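Local coordinates for putative short-chain dehydrogenase/reductase (Burkholderia xenovorans, PDB 5K9Z), which probably catalyses NAD- or NADP-dependent oxidation or reduction at the CH-OH group of a substrate that is not established, at residues N187-G192 with Q226-A231; A147-V152 with T247-S252; V17-G22 with A76-E81. All blocks are in the same frame, centred on the assembly; numbering follows the deposited sequence. Where two conformers were deposited one is given.

Interaction 1 of 3, residues N187-G192 with Q226-A231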
loop_
_atom_site.group_PDB
_atom_site.type_symbol
_atom_site.label_atom_id
_atom_site.label_comp_id
_atom_site.label_asym_id
_atom_site.label_seq_id
_atom_site.Cartn_x
_atom_site.Cartn_y
_atom_site.Cartn_z
ATOM N N ASN C 187 3.143 -17.263 2.581
ATOM C CA ASN C 187 3.053 -16.188 1.603
ATOM C C ASN C 187 1.615 -16.078 1.103
ATOM O O ASN C 187 0.760 -16.916 1.397
ATOM C CB ASN C 187 3.996 -16.406 0.419
ATOM C CG ASN C 187 5.462 -16.250 0.799
ATOM O OD1 ASN C 187 5.926 -15.146 1.067
ATOM N ND2 ASN C 187 6.194 -17.354 0.800
ATOM N N ALA C 188 1.357 -15.023 0.337
ATOM C CA ALA C 188 0.041 -14.819 -0.242
ATOM C C ALA C 188 0.204 -14.316 -1.671
ATOM O O ALA C 188 1.243 -13.761 -2.033
ATOM C CB ALA C 188 -0.772 -13.833 0.596
ATOM N N VAL C 189 -0.820 -14.552 -2.497
ATOM C CA VAL C 189 -0.924 -13.953 -3.821
ATOM C C VAL C 189 -2.184 -13.104 -3.836
ATOM O O VAL C 189 -3.197 -13.474 -3.227
ATOM C CB VAL C 189 -0.959 -14.994 -4.963
ATOM C CG1 VAL C 189 0.343 -15.767 -5.025
ATOM C CG2 VAL C 189 -2.153 -15.938 -4.820
ATOM N N ALA C 190 -2.121 -11.962 -4.522
ATOM C CA ALA C 190 -3.232 -11.016 -4.547
ATOM C C ALA C 190 -3.617 -10.761 -5.998
ATOM O O ALA C 190 -3.087 -9.838 -6.641
ATOM C CB ALA C 190 -2.870 -9.722 -3.818
ATOM N N PRO C 191 -4.495 -11.589 -6.567
ATOM C CA PRO C 191 -5.003 -11.307 -7.916
ATOM C C PRO C 191 -5.848 -10.049 -7.904
ATOM O O PRO C 191 -6.490 -9.715 -6.909
ATOM C CB PRO C 191 -5.873 -12.534 -8.246
ATOM C CG PRO C 191 -5.605 -13.535 -7.139
ATOM C CD PRO C 191 -5.127 -12.773 -5.961
ATOM N N GLY C 192 -5.801 -9.322 -9.014
ATOM C CA GLY C 192 -6.810 -8.324 -9.259
ATOM C C GLY C 192 -8.144 -9.002 -9.527
ATOM O O GLY C 192 -8.208 -10.178 -9.889
ATOM N N GLN C 226 -4.703 -19.235 -14.869
ATOM C CA GLN C 226 -3.430 -19.926 -15.019
ATOM C C GLN C 226 -2.259 -19.069 -14.535
ATOM O O GLN C 226 -1.245 -19.601 -14.060
ATOM C CB GLN C 226 -3.262 -20.325 -16.491
ATOM C CG GLN C 226 -4.248 -21.388 -17.002
ATOM C CD GLN C 226 -5.725 -20.954 -17.026
ATOM O OE1 GLN C 226 -6.058 -19.825 -17.387
ATOM N NE2 GLN C 226 -6.615 -21.871 -16.633
ATOM N N GLU C 227 -2.375 -17.743 -14.645
ATOM C CA GLU C 227 -1.289 -16.862 -14.213
ATOM C C GLU C 227 -1.165 -16.824 -12.700
ATOM O O GLU C 227 -0.051 -16.720 -12.169
ATOM C CB GLU C 227 -1.493 -15.452 -14.765
ATOM C CG GLU C 227 -1.427 -15.420 -16.257
ATOM C CD GLU C 227 -1.922 -14.111 -16.817
ATOM O OE1 GLU C 227 -1.237 -13.087 -16.624
ATOM O OE2 GLU C 227 -3.003 -14.113 -17.431
ATOM N N ILE C 228 -2.292 -16.891 -11.990
ATOM C CA ILE C 228 -2.238 -16.982 -10.534
ATOM C C ILE C 228 -1.669 -18.328 -10.114
ATOM O O ILE C 228 -0.832 -18.409 -9.204
ATOM C CB ILE C 228 -3.631 -16.747 -9.922
ATOM C CG1 ILE C 228 -4.209 -15.436 -10.444
ATOM C CG2 ILE C 228 -3.548 -16.769 -8.375
ATOM C CD1 ILE C 228 -3.277 -14.267 -10.266
ATOM N N ALA C 229 -2.098 -19.404 -10.791
ATOM C CA ALA C 229 -1.467 -20.699 -10.580
ATOM C C ALA C 229 0.050 -20.593 -10.723
ATOM O O ALA C 229 0.798 -21.102 -9.885
ATOM C CB ALA C 229 -2.045 -21.723 -11.560
ATOM N N ALA C 230 0.525 -19.886 -11.751
ATOM C CA ALA C 230 1.965 -19.788 -11.946
ATOM C C ALA C 230 2.626 -18.985 -10.846
ATOM O O ALA C 230 3.771 -19.277 -10.476
ATOM C CB ALA C 230 2.282 -19.169 -13.309
ATOM N N ALA C 231 1.942 -17.958 -10.330
ATOM C CA ALA C 231 2.494 -17.197 -9.213
ATOM C C ALA C 231 2.614 -18.069 -7.973
ATOM O O ALA C 231 3.622 -18.014 -7.255
ATOM C CB ALA C 231 1.624 -15.972 -8.923
#
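Ile228 sets its CD1 against CB and CG of Pro191, where helix 225-236 covers one face of the parallel Rossmann sheet and packs on strand 184-191. The closest atoms are Ile228 CD1 and Pro191 CB, 3.7 Å apart, and the two side chains meet at about a right angle. A chi2 of -52° swings CD1 out of the extended position and lays it beside the CB-CG bond of the proline. The other branch of Ile228, CG2, stands 4.0 Å from Pro191 CG and also meets Val189 CG2. Val189 was modelled in two conformers; in the one described, its CG2 comes within 3.9 Å of Ile228 CG2, while Val189 CG1 approaches Ala231 CB at 4.1 Å. The short strand and helix segments run nearly antiparallel, at 160°, with their axes 9.4 Å apart. Val189 and Pro191 both point toward the helix, and Ile228 and Ala231, three residues apart, point back. Further out, Ile27 of helix 26-37 touches both Pro191 and Ile228. Leu232 and Leu235 of helix 225-236 also touch Val189, and Ile228 and Ala231 reach strand 247-250 as well, the strand that follows this helix along the chain. Ala231 is fixed in the helix by the bond from its own N to Glu227 O, 3.0 Å long.

Interaction 2 of 3, residues A147-V152 with T247-S252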
loop_
_atom_site.group_PDB
_atom_site.type_symbol
_atom_site.label_atom_id
_atom_site.label_comp_id
_atom_site.label_asym_id
_atom_site.label_seq_id
_atom_site.Cartn_x
_atom_site.Cartn_y
_atom_site.Cartn_z
ATOM N N ALA C 147 -5.207 -14.287 -1.605
ATOM C CA ALA C 147 -5.928 -13.139 -1.078
ATOM C C ALA C 147 -6.522 -12.406 -2.273
ATOM O O ALA C 147 -7.164 -13.042 -3.111
ATOM C CB ALA C 147 -5.020 -12.248 -0.224
ATOM N N SER C 148 -6.252 -11.111 -2.408
ATOM C CA SER C 148 -6.845 -10.267 -3.445
ATOM C C SER C 148 -6.269 -8.869 -3.298
ATOM O O SER C 148 -5.816 -8.487 -2.219
ATOM C CB SER C 148 -8.371 -10.199 -3.317
ATOM O OG SER C 148 -8.885 -9.121 -4.058
ATOM N N THR C 149 -6.357 -8.081 -4.379
ATOM C CA THR C 149 -6.042 -6.663 -4.273
ATOM C C THR C 149 -6.922 -5.975 -3.237
ATOM O O THR C 149 -6.511 -4.966 -2.646
ATOM C CB THR C 149 -6.210 -5.966 -5.636
ATOM O OG1 THR C 149 -7.484 -6.296 -6.190
ATOM C CG2 THR C 149 -5.154 -6.419 -6.596
ATOM N N ALA C 150 -8.123 -6.509 -2.987
ATOM C CA ALA C 150 -8.969 -5.986 -1.923
ATOM C C ALA C 150 -8.360 -6.182 -0.536
ATOM O O ALA C 150 -8.810 -5.540 0.421
ATOM C CB ALA C 150 -10.354 -6.644 -1.991
ATOM N N GLY C 151 -7.328 -7.008 -0.416
ATOM C CA GLY C 151 -6.586 -7.109 0.830
ATOM C C GLY C 151 -5.512 -6.063 0.998
ATOM O O GLY C 151 -4.919 -5.960 2.075
ATOM N N VAL C 152 -5.296 -5.251 -0.031
ATOM C CA VAL C 152 -4.236 -4.258 -0.030
ATOM C C VAL C 152 -4.767 -2.825 0.055
ATOM O O VAL C 152 -4.041 -1.941 0.539
ATOM C CB VAL C 152 -3.360 -4.450 -1.293
ATOM C CG1 VAL C 152 -2.624 -3.200 -1.698
ATOM C CG2 VAL C 152 -2.387 -5.632 -1.089
ATOM N N THR C 247 3.272 -10.573 -0.173
ATOM C CA THR C 247 2.018 -10.576 -0.929
ATOM C C THR C 247 2.371 -10.301 -2.382
ATOM O O THR C 247 2.679 -9.163 -2.752
ATOM C CB THR C 247 1.027 -9.558 -0.388
ATOM O OG1 THR C 247 0.711 -9.892 0.965
ATOM C CG2 THR C 247 -0.285 -9.579 -1.227
ATOM N N LEU C 248 2.358 -11.350 -3.195
ATOM C CA LEU C 248 2.687 -11.208 -4.604
ATOM C C LEU C 248 1.438 -10.726 -5.338
ATOM O O LEU C 248 0.460 -11.469 -5.467
ATOM C CB LEU C 248 3.197 -12.534 -5.154
ATOM C CG LEU C 248 3.492 -12.646 -6.640
ATOM C CD1 LEU C 248 4.306 -11.469 -7.117
ATOM C CD2 LEU C 248 4.224 -13.953 -6.897
ATOM N N VAL C 249 1.461 -9.476 -5.795
ATOM C CA VAL C 249 0.288 -8.829 -6.390
ATOM C C VAL C 249 0.308 -9.051 -7.897
ATOM O O VAL C 249 1.333 -8.819 -8.558
ATOM C CB VAL C 249 0.255 -7.327 -6.060
ATOM C CG1 VAL C 249 -0.919 -6.632 -6.772
ATOM C CG2 VAL C 249 0.222 -7.095 -4.545
ATOM N N VAL C 250 -0.823 -9.503 -8.444
ATOM C CA VAL C 250 -0.947 -9.787 -9.873
ATOM C C VAL C 250 -2.174 -9.014 -10.343
ATOM O O VAL C 250 -3.276 -9.561 -10.411
ATOM C CB VAL C 250 -1.081 -11.289 -10.172
ATOM C CG1 VAL C 250 -1.020 -11.545 -11.687
ATOM C CG2 VAL C 250 -0.008 -12.107 -9.425
ATOM N N ASP C 251 -1.984 -7.718 -10.682
ATOM C CA ASP C 251 -3.135 -6.854 -10.933
ATOM C C ASP C 251 -2.874 -5.820 -12.024
ATOM O O ASP C 251 -3.548 -4.789 -12.048
ATOM C CB ASP C 251 -3.545 -6.138 -9.621
ATOM C CG ASP C 251 -2.582 -4.997 -9.226
ATOM O OD1 ASP C 251 -1.420 -4.946 -9.693
ATOM O OD2 ASP C 251 -2.984 -4.153 -8.405
ATOM N N SER C 252 -1.890 -6.035 -12.881
ATOM C CA SER C 252 -1.542 -5.089 -13.935
ATOM C C SER C 252 -1.138 -3.728 -13.386
ATOM O O SER C 252 -1.156 -2.747 -14.122
ATOM C CB SER C 252 -2.686 -4.933 -14.949
ATOM O OG SER C 252 -2.936 -6.165 -15.581
#
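Asp251 has its carboxylate gripped from beyond the contact, OD1 accepting from Gly253 N in an Asx turn and OD2 from Thr255 N, while its carbon skeleton lies against Thr149. That double hold fixes how the carboxylate is turned as the chain leaves strand 247-250 toward helix 254-257. Thr149 approaches with its methyl: CG2 stands 3.4 Å from Asp251 CB, a tight packing distance, and 3.6 Å from Asp251 OD2. With chi1 at 50°, the threonine places CG2 anti to its own carbonyl carbon, and the methyl, instead of the hydroxyl, meets the aspartate. Thr149 CG2 also meets Val249 CG1, more loosely, at 4.2 Å. At the margin the methyls of Val152 and Thr247 only brush, CG2 to CG2 at 4.5 Å. Thr149 sits at the start of a turn just after strand 141-146, and its backbone also bonds Pro191. Ser148 OG accepts from Ala150 N at 2.9 Å with an N-H...O angle of 160°, an ST turn that overlaps a 3-10 segment, 149-151, whose Gly151 N bonds Ser148 O at 2.8 Å. Ser148 and Ala150 in turn touch Tyr161 of helix 159-179, the helix that in short-chain dehydrogenases carries the tyrosine-lysine motif. Across the contact, methyl meets methyl, methylene and carboxylate oxygen, so loop and edge strand touch by van der Waals packing, while strand 184-191 ties both by backbone hydrogen bonds.

Interaction 3 of 3, residues V17-G22 with A76-E81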
loop_
_atom_site.group_PDB
_atom_site.type_symbol
_atom_site.label_atom_id
_atom_site.label_comp_id
_atom_site.label_asym_id
_atom_site.label_seq_id
_atom_site.Cartn_x
_atom_site.Cartn_y
_atom_site.Cartn_z
ATOM N N VAL C 17 3.994 -32.819 -2.292
ATOM C CA VAL C 17 2.590 -33.056 -1.976
ATOM C C VAL C 17 1.933 -31.712 -1.705
ATOM O O VAL C 17 2.354 -30.973 -0.804
ATOM C CB VAL C 17 2.433 -33.991 -0.770
ATOM C CG1 VAL C 17 0.955 -34.211 -0.479
ATOM C CG2 VAL C 17 3.167 -35.310 -1.028
ATOM N N ALA C 18 0.914 -31.386 -2.491
ATOM C CA ALA C 18 0.184 -30.135 -2.343
ATOM C C ALA C 18 -1.273 -30.428 -2.014
ATOM O O ALA C 18 -1.864 -31.376 -2.543
ATOM C CB ALA C 18 0.257 -29.287 -3.613
ATOM N N LEU C 19 -1.846 -29.604 -1.140
ATOM C CA LEU C 19 -3.277 -29.606 -0.860
ATOM C C LEU C 19 -3.818 -28.259 -1.313
ATOM O O LEU C 19 -3.359 -27.219 -0.831
ATOM C CB LEU C 19 -3.549 -29.819 0.632
ATOM C CG LEU C 19 -4.961 -29.659 1.207
ATOM C CD1 LEU C 19 -5.937 -30.535 0.481
ATOM C CD2 LEU C 19 -4.950 -30.045 2.694
ATOM N N VAL C 20 -4.795 -28.274 -2.214
ATOM C CA VAL C 20 -5.362 -27.053 -2.777
ATOM C C VAL C 20 -6.847 -27.000 -2.440
ATOM O O VAL C 20 -7.611 -27.869 -2.869
ATOM C CB VAL C 20 -5.149 -26.992 -4.298
ATOM C CG1 VAL C 20 -5.763 -25.720 -4.895
ATOM C CG2 VAL C 20 -3.654 -27.101 -4.622
ATOM N N THR C 21 -7.267 -25.975 -1.705
ATOM C CA THR C 21 -8.690 -25.834 -1.462
ATOM C C THR C 21 -9.355 -25.004 -2.575
ATOM O O THR C 21 -8.698 -24.302 -3.354
ATOM C CB THR C 21 -8.978 -25.226 -0.082
ATOM O OG1 THR C 21 -8.578 -23.863 -0.048
ATOM C CG2 THR C 21 -8.246 -25.992 1.028
ATOM N N GLY C 22 -10.679 -25.116 -2.648
ATOM C CA GLY C 22 -11.420 -24.550 -3.767
ATOM C C GLY C 22 -10.943 -25.048 -5.107
ATOM O O GLY C 22 -10.986 -24.302 -6.094
ATOM N N ALA C 76 -8.821 -29.886 8.802
ATOM C CA ALA C 76 -7.874 -30.783 9.461
ATOM C C ALA C 76 -7.911 -32.164 8.822
ATOM O O ALA C 76 -6.865 -32.797 8.628
ATOM C CB ALA C 76 -8.189 -30.865 10.956
ATOM N N ALA C 77 -9.117 -32.639 8.484
ATOM C CA ALA C 77 -9.276 -33.955 7.869
ATOM C C ALA C 77 -8.669 -34.005 6.472
ATOM O O ALA C 77 -8.177 -35.060 6.057
ATOM C CB ALA C 77 -10.762 -34.339 7.816
ATOM N N ALA C 78 -8.725 -32.898 5.715
ATOM C CA ALA C 78 -8.080 -32.874 4.401
ATOM C C ALA C 78 -6.557 -32.966 4.528
ATOM O O ALA C 78 -5.901 -33.666 3.744
ATOM C CB ALA C 78 -8.474 -31.612 3.629
ATOM N N VAL C 79 -5.971 -32.237 5.483
ATOM C CA VAL C 79 -4.538 -32.378 5.760
ATOM C C VAL C 79 -4.204 -33.822 6.123
ATOM O O VAL C 79 -3.239 -34.404 5.607
ATOM C CB VAL C 79 -4.107 -31.410 6.878
ATOM C CG1 VAL C 79 -2.694 -31.758 7.379
ATOM C CG2 VAL C 79 -4.148 -29.978 6.381
ATOM N N ASP C 80 -4.987 -34.419 7.035
ATOM C CA ASP C 80 -4.735 -35.807 7.421
ATOM C C ASP C 80 -4.825 -36.742 6.221
ATOM O O ASP C 80 -4.061 -37.709 6.119
ATOM C CB ASP C 80 -5.711 -36.253 8.516
ATOM C CG ASP C 80 -5.377 -35.670 9.883
ATOM O OD1 ASP C 80 -4.210 -35.282 10.106
ATOM O OD2 ASP C 80 -6.285 -35.602 10.736
ATOM N N GLU C 81 -5.774 -36.486 5.317
ATOM C CA GLU C 81 -5.889 -37.286 4.098
ATOM C C GLU C 81 -4.626 -37.174 3.245
ATOM O O GLU C 81 -4.136 -38.175 2.703
ATOM C CB GLU C 81 -7.108 -36.813 3.296
ATOM C CG GLU C 81 -7.322 -37.453 1.939
ATOM C CD GLU C 81 -7.986 -38.816 2.001
ATOM O OE1 GLU C 81 -8.133 -39.374 3.112
ATOM O OE2 GLU C 81 -8.402 -39.308 0.930
#
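Leu19 on strand 17-21 and Val79 on helix 72-86 have the nearest alpha carbons of the contact, 7.3 Å apart, as the helix passes over one face of the Rossmann sheet. Leucine does almost all the reaching. With CG anti to the backbone N (chi1 171°) and chi2 at 55°, Leu19 CD2 is carried onto the helix backbone where Ala78 gives way to Val79: it lies 3.7 Å from Val79 N and 3.8 Å from Ala78 C. The side chains of Ala78 and Val79 flank that point. Val79 CG2 touches Leu19 CD2 at 3.8 Å, the two side chains crossing at about a right angle, and Ala78 CB sits 4.0 Å from Leu19 CD2. The second methyl, Leu19 CD1, only grazes Ala78 CB at 4.2 Å. Around the contact Leu19 also rests on Val43 and Ala45 of strand 41-46 and on Met92 of strand 91-94, the neighbours of strand 17-21 in the sheet. Further along, Thr21 and Gly22 open the glycine-rich TGxxxGxG sequence, associated with cofactor binding in this family. Every touching group is a buried methyl or helix backbone, so the contact is held by dispersion and shape, with one leucine methyl resting on a peptide group of the helix.

All three contacts reach one parallel sheet, at different places across it. Interaction 3 closes first along the chain, on the half with strand 17-21; its centre is about 19 Å from that of interaction 1 and about 24 Å from that of interaction 2, without touching either. Interaction 1 is nested inside the chain loop closed by interaction 2, and their centres are about 8 Å apart. Here they join: Val189 O probably bonds to Ala147 N at 2.7 Å, and Ala190 N to Leu248 O at 2.8 Å. Helices 72-86 and 225-236 cover opposite faces of the sheet, so interactions 3 and 1 pack it from both sides, as in Rossmann folds.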